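PDB 4ATW: alpha-l-arabinofuranosidase domain protein from Thermotoga maritima, which hydrolytically releases terminal non-reducing alpha-L-arabinofuranosyl residues from alpha-L-arabinosides, probably trimming the side chains of plant arabinose-containing polysaccharides. Local coordinates for residues Ala278-Asp290 and Tyr297-Leu309. Sequence-based numbering, arbitrary orientation.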
ATOM      1  N   ALA A 278      -0.527  10.057   3.225  1.00 15.44           N
ATOM      2  CA  ALA A 278      -0.250   8.646   3.405  1.00 13.68           C
ATOM      3  C   ALA A 278      -1.413   7.884   2.763  1.00 14.08           C
ATOM      4  O   ALA A 278      -2.524   7.873   3.281  1.00 18.34           O
ATOM      5  CB  ALA A 278      -0.148   8.337   4.864  1.00 26.64           C
ATOM      6  N   LEU A 279      -1.187   7.279   1.612  1.00 19.43           N
ATOM      7  CA  LEU A 279      -2.256   6.544   0.937  1.00 20.87           C
ATOM      8  C   LEU A 279      -2.226   5.156   1.575  1.00 31.98           C
ATOM      9  O   LEU A 279      -1.813   4.182   0.914  1.00 29.77           O
ATOM     10  CB  LEU A 279      -1.920   6.430  -0.546  1.00  9.63           C
ATOM     11  CG  LEU A 279      -2.987   6.374  -1.633  1.00 12.64           C
ATOM     12  CD1 LEU A 279      -2.377   5.815  -2.951  1.00  5.73           C
ATOM     13  CD2 LEU A 279      -4.144   5.515  -1.166  1.00 23.88           C
ATOM     14  N   ASP A 280      -2.652   5.064   2.845  1.00 33.62           N
ATOM     15  CA  ASP A 280      -2.604   3.803   3.595  1.00 32.60           C
ATOM     16  C   ASP A 280      -3.696   2.788   3.352  1.00 29.44           C
ATOM     17  O   ASP A 280      -3.883   1.897   4.130  1.00 30.87           O
ATOM     18  CB  ASP A 280      -2.415   4.061   5.114  1.00 38.57           C
ATOM     19  CG  ASP A 280      -3.609   4.734   5.773  1.00 54.50           C
ATOM     20  OD1 ASP A 280      -4.571   5.042   5.038  1.00 64.81           O
ATOM     21  OD2 ASP A 280      -3.580   4.952   7.021  1.00 46.65           O
ATOM     22  N   GLU A 281      -4.431   2.912   2.269  1.00 33.95           N
ATOM     23  CA  GLU A 281      -5.448   1.927   1.959  1.00 33.58           C
ATOM     24  C   GLU A 281      -5.900   2.140   0.528  1.00 40.97           C
ATOM     25  O   GLU A 281      -6.619   3.089   0.233  1.00 51.52           O
ATOM     26  CB  GLU A 281      -6.627   2.095   2.910  1.00 19.65           C
ATOM     27  CG  GLU A 281      -6.882   0.865   3.721  1.00 35.00           C
ATOM     28  CD  GLU A 281      -8.155   0.904   4.598  1.00 36.20           C
ATOM     29  OE1 GLU A 281      -9.278   0.785   4.048  1.00 44.56           O
ATOM     30  OE2 GLU A 281      -8.041   1.033   5.851  1.00 44.47           O
ATOM     31  N   TRP A 282      -5.462   1.279  -0.380  1.00 39.41           N
ATOM     32  CA  TRP A 282      -5.865   1.406  -1.777  1.00 38.14           C
ATOM     33  C   TRP A 282      -5.757   0.299  -2.828  1.00 38.01           C
ATOM     34  O   TRP A 282      -4.679  -0.027  -3.296  1.00 43.18           O
ATOM     35  CB  TRP A 282      -4.938   2.377  -2.500  1.00 39.34           C
ATOM     36  CG  TRP A 282      -3.548   1.844  -2.731  1.00 29.79           C
ATOM     37  CD1 TRP A 282      -2.485   1.929  -1.879  1.00 31.85           C
ATOM     38  CD2 TRP A 282      -3.079   1.171  -3.903  1.00 28.73           C
ATOM     39  NE1 TRP A 282      -1.374   1.358  -2.455  1.00 29.99           N
ATOM     40  CE2 TRP A 282      -1.708   0.880  -3.696  1.00 29.59           C
ATOM     41  CE3 TRP A 282      -3.684   0.783  -5.118  1.00 36.05           C
ATOM     42  CZ2 TRP A 282      -0.915   0.212  -4.669  1.00 24.12           C
ATOM     43  CZ3 TRP A 282      -2.891   0.117  -6.104  1.00 25.05           C
ATOM     44  CH2 TRP A 282      -1.525  -0.155  -5.861  1.00 34.49           C
ATOM     45  N   ASN A 283      -6.884  -0.258  -3.216  1.00 30.91           N
ATOM     46  CA  ASN A 283      -6.872  -1.287  -4.227  1.00 33.88           C
ATOM     47  C   ASN A 283      -8.140  -1.245  -5.051  1.00 39.81           C
ATOM     48  O   ASN A 283      -8.925  -0.282  -4.997  1.00 38.68           O
ATOM     49  CB  ASN A 283      -6.930  -2.488  -3.307  1.00 33.76           C
ATOM     50  CG  ASN A 283      -6.598  -3.792  -4.011  1.00 41.99           C
ATOM     51  OD1 ASN A 283      -6.770  -3.927  -5.218  1.00 28.45           O
ATOM     52  ND2 ASN A 283      -6.126  -4.773  -3.237  1.00 44.73           N
ATOM     53  N   VAL A 284      -8.344  -2.291  -5.829  1.00 46.45           N
ATOM     54  CA  VAL A 284      -9.548  -2.392  -6.632  1.00 43.16           C
ATOM     55  C   VAL A 284     -10.479  -3.143  -5.733  1.00 36.12           C
ATOM     56  O   VAL A 284     -10.054  -4.036  -5.026  1.00 41.43           O
ATOM     57  CB  VAL A 284      -9.296  -3.217  -7.875  1.00 36.55           C
ATOM     58  CG1 VAL A 284     -10.592  -3.715  -8.427  1.00 29.77           C
ATOM     59  CG2 VAL A 284      -8.515  -2.380  -8.885  1.00 38.09           C
ATOM     60  N   TRP A 285     -11.739  -2.772  -5.741  1.00 31.60           N
ATOM     61  CA  TRP A 285     -12.695  -3.455  -4.912  1.00 37.72           C
ATOM     62  C   TRP A 285     -14.095  -3.058  -5.328  1.00 40.31           C
ATOM     63  O   TRP A 285     -14.549  -1.944  -5.039  1.00 49.36           O
ATOM     64  CB  TRP A 285     -12.445  -3.093  -3.459  1.00 34.40           C
ATOM     65  CG  TRP A 285     -13.490  -3.597  -2.513  1.00 38.22           C
ATOM     66  CD1 TRP A 285     -14.392  -4.588  -2.745  1.00 33.33           C
ATOM     67  CD2 TRP A 285     -13.730  -3.136  -1.175  1.00 40.47           C
ATOM     68  NE1 TRP A 285     -15.181  -4.776  -1.640  1.00 45.20           N
ATOM     69  CE2 TRP A 285     -14.798  -3.901  -0.659  1.00 41.05           C
ATOM     70  CE3 TRP A 285     -13.148  -2.156  -0.368  1.00 18.90           C
ATOM     71  CZ2 TRP A 285     -15.295  -3.719   0.624  1.00 33.73           C
ATOM     72  CZ3 TRP A 285     -13.648  -1.981   0.899  1.00 32.80           C
ATOM     73  CH2 TRP A 285     -14.713  -2.762   1.385  1.00 22.04           C
ATOM     74  N   TYR A 286     -14.788  -3.951  -6.020  1.00 31.03           N
ATOM     75  CA  TYR A 286     -16.134  -3.611  -6.435  1.00 37.86           C
ATOM     76  C   TYR A 286     -17.024  -4.848  -6.440  1.00 37.86           C
ATOM     77  O   TYR A 286     -18.229  -4.755  -6.217  1.00 30.99           O
ATOM     78  CB  TYR A 286     -16.083  -2.846  -7.762  1.00 47.58           C
ATOM     79  CG  TYR A 286     -15.627  -3.665  -8.936  1.00 47.95           C
ATOM     80  CD1 TYR A 286     -14.308  -4.094  -9.047  1.00 35.40           C
ATOM     81  CD2 TYR A 286     -16.533  -4.038  -9.930  1.00 54.25           C
ATOM     82  CE1 TYR A 286     -13.894  -4.880 -10.128  1.00 44.95           C
ATOM     83  CE2 TYR A 286     -16.136  -4.827 -11.016  1.00 58.00           C
ATOM     84  CZ  TYR A 286     -14.816  -5.240 -11.111  1.00 56.21           C
ATOM     85  OH  TYR A 286     -14.432  -5.968 -12.212  1.00 52.71           O
ATOM     86  N   ARG A 287     -16.407  -6.007  -6.640  1.00 34.09           N
ATOM     87  CA  ARG A 287     -17.142  -7.251  -6.728  1.00 35.49           C
ATOM     88  C   ARG A 287     -17.755  -7.858  -5.479  1.00 37.53           C
ATOM     89  O   ARG A 287     -18.945  -8.111  -5.419  1.00 44.88           O
ATOM     90  CB  ARG A 287     -16.237  -8.281  -7.419  1.00 24.87           C
ATOM     91  CG  ARG A 287     -15.961  -7.971  -8.886  1.00 29.63           C
ATOM     92  CD  ARG A 287     -14.923  -8.896  -9.493  1.00 37.95           C
ATOM     93  NE  ARG A 287     -13.592  -8.367  -9.303  1.00 25.31           N
ATOM     94  CZ  ARG A 287     -12.761  -8.090 -10.296  1.00 39.03           C
ATOM     95  NH1 ARG A 287     -13.111  -8.302 -11.551  1.00 40.95           N
ATOM     96  NH2 ARG A 287     -11.580  -7.564 -10.032  1.00 37.52           N
ATOM     97  N   VAL A 288     -16.934  -8.106  -4.481  1.00 47.94           N
ATOM     98  CA  VAL A 288     -17.386  -8.715  -3.250  1.00 52.18           C
ATOM     99  C   VAL A 288     -17.765  -7.640  -2.239  1.00 48.01           C
ATOM    100  O   VAL A 288     -17.114  -6.612  -2.133  1.00 52.29           O
ATOM    101  CB  VAL A 288     -16.261  -9.586  -2.645  1.00 56.69           C
ATOM    102  CG1 VAL A 288     -16.779 -10.358  -1.458  1.00 61.09           C
ATOM    103  CG2 VAL A 288     -15.692 -10.515  -3.698  1.00 55.10           C
ATOM    104  N   SER A 289     -18.823  -7.874  -1.488  1.00 44.85           N
ATOM    105  CA  SER A 289     -19.230  -6.922  -0.482  1.00 43.24           C
ATOM    106  C   SER A 289     -19.778  -7.656   0.719  1.00 40.23           C
ATOM    107  O   SER A 289     -20.893  -7.414   1.135  1.00 41.90           O
ATOM    108  CB  SER A 289     -20.273  -5.957  -1.034  1.00 50.68           C
ATOM    109  OG  SER A 289     -21.204  -6.634  -1.852  1.00 72.94           O
ATOM    110  N   ASP A 290     -18.971  -8.557   1.263  1.00 35.52           N
ATOM    111  CA  ASP A 290     -19.329  -9.330   2.436  1.00 31.24           C
ATOM    112  C   ASP A 290     -18.314  -8.980   3.520  1.00 37.64           C
ATOM    113  O   ASP A 290     -17.894  -7.827   3.605  1.00 47.34           O
ATOM    114  CB  ASP A 290     -19.231 -10.820   2.127  1.00 38.80           C
ATOM    115  CG  ASP A 290     -17.851 -11.234   1.628  1.00 45.17           C
ATOM    116  OD1 ASP A 290     -16.830 -10.634   2.047  1.00 32.34           O
ATOM    117  OD2 ASP A 290     -17.796 -12.185   0.820  1.00 45.51           O
ATOM    118  N   TYR A 297      -9.197 -10.894  -8.253  1.00 40.94           N
ATOM    119  CA  TYR A 297      -8.496  -9.950  -9.115  1.00 45.36           C
ATOM    120  C   TYR A 297      -8.023 -10.566 -10.415  1.00 47.65           C
ATOM    121  O   TYR A 297      -7.533 -11.697 -10.429  1.00 51.05           O
ATOM    122  CB  TYR A 297      -7.302  -9.336  -8.351  1.00 52.99           C
ATOM    123  CG  TYR A 297      -7.705  -8.533  -7.119  1.00 46.91           C
ATOM    124  CD1 TYR A 297      -8.368  -7.315  -7.250  1.00 53.97           C
ATOM    125  CD2 TYR A 297      -7.458  -9.004  -5.836  1.00 41.40           C
ATOM    126  CE1 TYR A 297      -8.773  -6.581  -6.132  1.00 41.26           C
ATOM    127  CE2 TYR A 297      -7.863  -8.286  -4.722  1.00 40.25           C
ATOM    128  CZ  TYR A 297      -8.516  -7.072  -4.874  1.00 37.50           C
ATOM    129  OH  TYR A 297      -8.877  -6.336  -3.764  1.00 35.72           O
ATOM    130  N   ASP A 298      -8.191  -9.823 -11.506  1.00 55.43           N
ATOM    131  CA  ASP A 298      -7.744 -10.276 -12.810  1.00 60.36           C
ATOM    132  C   ASP A 298      -6.723  -9.279 -13.382  1.00 61.89           C
ATOM    133  O   ASP A 298      -6.463  -8.233 -12.773  1.00 64.08           O
ATOM    134  CB  ASP A 298      -8.933 -10.456 -13.752  1.00 66.11           C
ATOM    135  CG  ASP A 298      -9.761  -9.209 -13.899  1.00 77.43           C
ATOM    136  OD1 ASP A 298      -9.178  -8.136 -14.129  1.00 88.63           O
ATOM    137  OD2 ASP A 298     -10.999  -9.303 -13.802  1.00 83.94           O
ATOM    138  N   LEU A 299      -6.140  -9.604 -14.540  1.00 59.69           N
ATOM    139  CA  LEU A 299      -5.125  -8.751 -15.180  1.00 54.69           C
ATOM    140  C   LEU A 299      -5.508  -7.271 -15.284  1.00 53.17           C
ATOM    141  O   LEU A 299      -4.659  -6.398 -15.120  1.00 50.84           O
ATOM    142  CB  LEU A 299      -4.790  -9.278 -16.576  1.00 47.70           C
ATOM    143  CG  LEU A 299      -3.726  -8.473 -17.325  1.00 41.59           C
ATOM    144  CD1 LEU A 299      -2.390  -8.554 -16.639  1.00 35.22           C
ATOM    145  CD2 LEU A 299      -3.625  -9.015 -18.725  1.00 53.92           C
ATOM    146  N   LYS A 300      -6.778  -7.004 -15.581  1.00 50.03           N
ATOM    147  CA  LYS A 300      -7.293  -5.647 -15.670  1.00 42.14           C
ATOM    148  C   LYS A 300      -6.861  -4.912 -14.409  1.00 56.07           C
ATOM    149  O   LYS A 300      -6.204  -3.872 -14.488  1.00 58.58           O
ATOM    150  CB  LYS A 300      -8.813  -5.679 -15.725  1.00 39.85           C
ATOM    151  CG  LYS A 300      -9.492  -4.328 -15.640  1.00 44.54           C
ATOM    152  CD  LYS A 300     -11.036  -4.466 -15.656  1.00 50.70           C
ATOM    153  CE  LYS A 300     -11.670  -4.607 -14.254  1.00 46.87           C
ATOM    154  NZ  LYS A 300     -11.427  -5.888 -13.540  1.00 35.66           N
ATOM    155  N   ASP A 301      -7.220  -5.475 -13.248  1.00 47.84           N
ATOM    156  CA  ASP A 301      -6.908  -4.889 -11.960  1.00 31.07           C
ATOM    157  C   ASP A 301      -5.425  -4.778 -11.734  1.00 37.31           C
ATOM    158  O   ASP A 301      -4.950  -3.795 -11.161  1.00 49.13           O
ATOM    159  CB  ASP A 301      -7.535  -5.716 -10.863  1.00 20.10           C
ATOM    160  CG  ASP A 301      -9.010  -5.937 -11.089  1.00 39.86           C
ATOM    161  OD1 ASP A 301      -9.727  -4.953 -11.389  1.00 41.32           O
ATOM    162  OD2 ASP A 301      -9.462  -7.096 -10.964  1.00 39.85           O
ATOM    163  N   GLY A 302      -4.685  -5.783 -12.183  1.00 46.25           N
ATOM    164  CA  GLY A 302      -3.237  -5.750 -12.014  1.00 50.91           C
ATOM    165  C   GLY A 302      -2.582  -4.579 -12.742  1.00 48.83           C
ATOM    166  O   GLY A 302      -1.578  -4.011 -12.283  1.00 42.40           O
ATOM    167  N   ILE A 303      -3.140  -4.231 -13.898  1.00 49.70           N
ATOM    168  CA  ILE A 303      -2.627  -3.112 -14.677  1.00 54.16           C
ATOM    169  C   ILE A 303      -2.873  -1.830 -13.882  1.00 56.45           C
ATOM    170  O   ILE A 303      -1.999  -0.973 -13.805  1.00 47.11           O
ATOM    171  CB  ILE A 303      -3.318  -3.030 -16.063  1.00 56.43           C
ATOM    172  CG1 ILE A 303      -2.845  -4.203 -16.933  1.00 52.63           C
ATOM    173  CG2 ILE A 303      -3.071  -1.673 -16.710  1.00 41.04           C
ATOM    174  CD1 ILE A 303      -1.348  -4.296 -17.119  1.00 32.54           C
ATOM    175  N   PHE A 304      -4.060  -1.711 -13.282  1.00 58.30           N
ATOM    176  CA  PHE A 304      -4.382  -0.541 -12.480  1.00 52.01           C
ATOM    177  C   PHE A 304      -3.344  -0.400 -11.384  1.00 43.26           C
ATOM    178  O   PHE A 304      -2.827   0.685 -11.124  1.00 44.02           O
ATOM    179  CB  PHE A 304      -5.763  -0.684 -11.848  1.00 51.31           C
ATOM    180  CG  PHE A 304      -5.991   0.269 -10.716  1.00 52.28           C
ATOM    181  CD1 PHE A 304      -6.425   1.580 -10.960  1.00 45.88           C
ATOM    182  CD2 PHE A 304      -5.675  -0.105  -9.418  1.00 42.42           C
ATOM    183  CE1 PHE A 304      -6.530   2.501  -9.929  1.00 39.67           C
ATOM    184  CE2 PHE A 304      -5.775   0.808  -8.388  1.00 43.54           C
ATOM    185  CZ  PHE A 304      -6.203   2.119  -8.644  1.00 35.16           C
ATOM    186  N   ALA A 305      -3.060  -1.521 -10.741  1.00 39.07           N
ATOM    187  CA  ALA A 305      -2.099  -1.568  -9.665  1.00 43.36           C
ATOM    188  C   ALA A 305      -0.754  -1.132 -10.197  1.00 39.27           C
ATOM    189  O   ALA A 305       0.001  -0.394  -9.550  1.00 33.34           O
ATOM    190  CB  ALA A 305      -2.025  -2.990  -9.122  1.00 40.23           C
ATOM    191  N   CYS A 306      -0.464  -1.598 -11.398  1.00 39.82           N
ATOM    192  CA  CYS A 306       0.796  -1.284 -12.024  1.00 45.28           C
ATOM    193  C   CYS A 306       0.896   0.237 -12.195  1.00 35.29           C
ATOM    194  O   CYS A 306       1.901   0.871 -11.837  1.00 23.44           O
ATOM    195  CB  CYS A 306       0.867  -2.018 -13.361  1.00 59.02           C
ATOM    196  SG  CYS A 306       2.306  -3.112 -13.490  1.00 72.38           S
ATOM    197  N   GLY A 307      -0.176   0.811 -12.719  1.00 26.81           N
ATOM    198  CA  GLY A 307      -0.221   2.239 -12.950  1.00 41.13           C
ATOM    199  C   GLY A 307      -0.089   3.065 -11.688  1.00 45.64           C
ATOM    200  O   GLY A 307       0.630   4.088 -11.648  1.00 41.51           O
ATOM    201  N   VAL A 308      -0.800   2.641 -10.651  1.00 35.17           N
ATOM    202  CA  VAL A 308      -0.720   3.338  -9.387  1.00 39.55           C
ATOM    203  C   VAL A 308       0.750   3.424  -8.937  1.00 37.61           C
ATOM    204  O   VAL A 308       1.247   4.498  -8.598  1.00 38.87           O
ATOM    205  CB  VAL A 308      -1.572   2.619  -8.311  1.00 43.45           C
ATOM    206  CG1 VAL A 308      -1.375   3.280  -6.953  1.00 46.10           C
ATOM    207  CG2 VAL A 308      -3.041   2.691  -8.699  1.00 53.84           C
ATOM    208  N   LEU A 309       1.447   2.292  -8.959  1.00 38.38           N
ATOM    209  CA  LEU A 309       2.855   2.273  -8.544  1.00 41.01           C
ATOM    210  C   LEU A 309       3.704   3.231  -9.372  1.00 36.06           C
ATOM    211  O   LEU A 309       4.604   3.891  -8.847  1.00 20.37           O
ATOM    212  CB  LEU A 309       3.442   0.847  -8.626  1.00 35.84           C
ATOM    213  CG  LEU A 309       2.937  -0.162  -7.595  1.00 39.27           C
ATOM    214  CD1 LEU A 309       3.510  -1.522  -7.920  1.00 27.12           C
ATOM    215  CD2 LEU A 309       3.300   0.277  -6.198  1.00 11.65           C
TER
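Arg287 reaches from the loop after strand 282-284 to the start of helix 299-309, where its guanidinium meets the carboxylates of the N-cap residue Asp298 and of Asp301. NH2 forms a salt bridge with Asp301 OD2, whose carboxylate lies at the guanidinium edge; its exact length is doubtful. Arg287 NH1 makes a bent salt bridge to Asp298 OD2 (3.2 Å), arriving from above a carboxylate plane turned 86° from its own; Asp298 is poorly ordered, so this arm is less certain. Tyr286 CE1 sits over one face of the guanidinium, and Glu295 pairs with NE. Between the acids sits Lys300, its chain bent at both chi3 and chi4, which turns NZ back to Asp301 OD1 at 2.9 Å and, more weakly, to Asp298 OD1 and the Tyr286 hydroxyl. The same acids form a capping box: Asp298 N donates to Asp301 OD2 at 3.1 Å, and Asp301 N returns a weak bond to Asp298 OD1.

Farther in, Tyr297 OH donates to Val284 O at 2.9 Å, almost straight along the carbonyl. The Val284 carbonyl lies at the edge of the Tyr297 ring, and Val284 CB packs against CE1. Val284 CG2 touches Phe304 CD2 at 3.7 Å. Farther along the helix, the Trp282 indole receives Val308 CG1 over one face of its six-membered ring, a CH-pi contact 3.6 Å from the centroid, while Phe304 CE2 comes in at the indole edge. Phe350, from helix 345-355, also packs on Trp282.

Strand 276-284 and helix 299-313 begin a beta-alpha-beta unit of the eight-stranded parallel barrel, and the short segments here run nearly antiparallel at 153°. The chemistry is graded: an apolar interior gives way to a charged network at the helix start, where the two acids probably offset the cationic groups while tying the loop after the strand to the helix N-terminus.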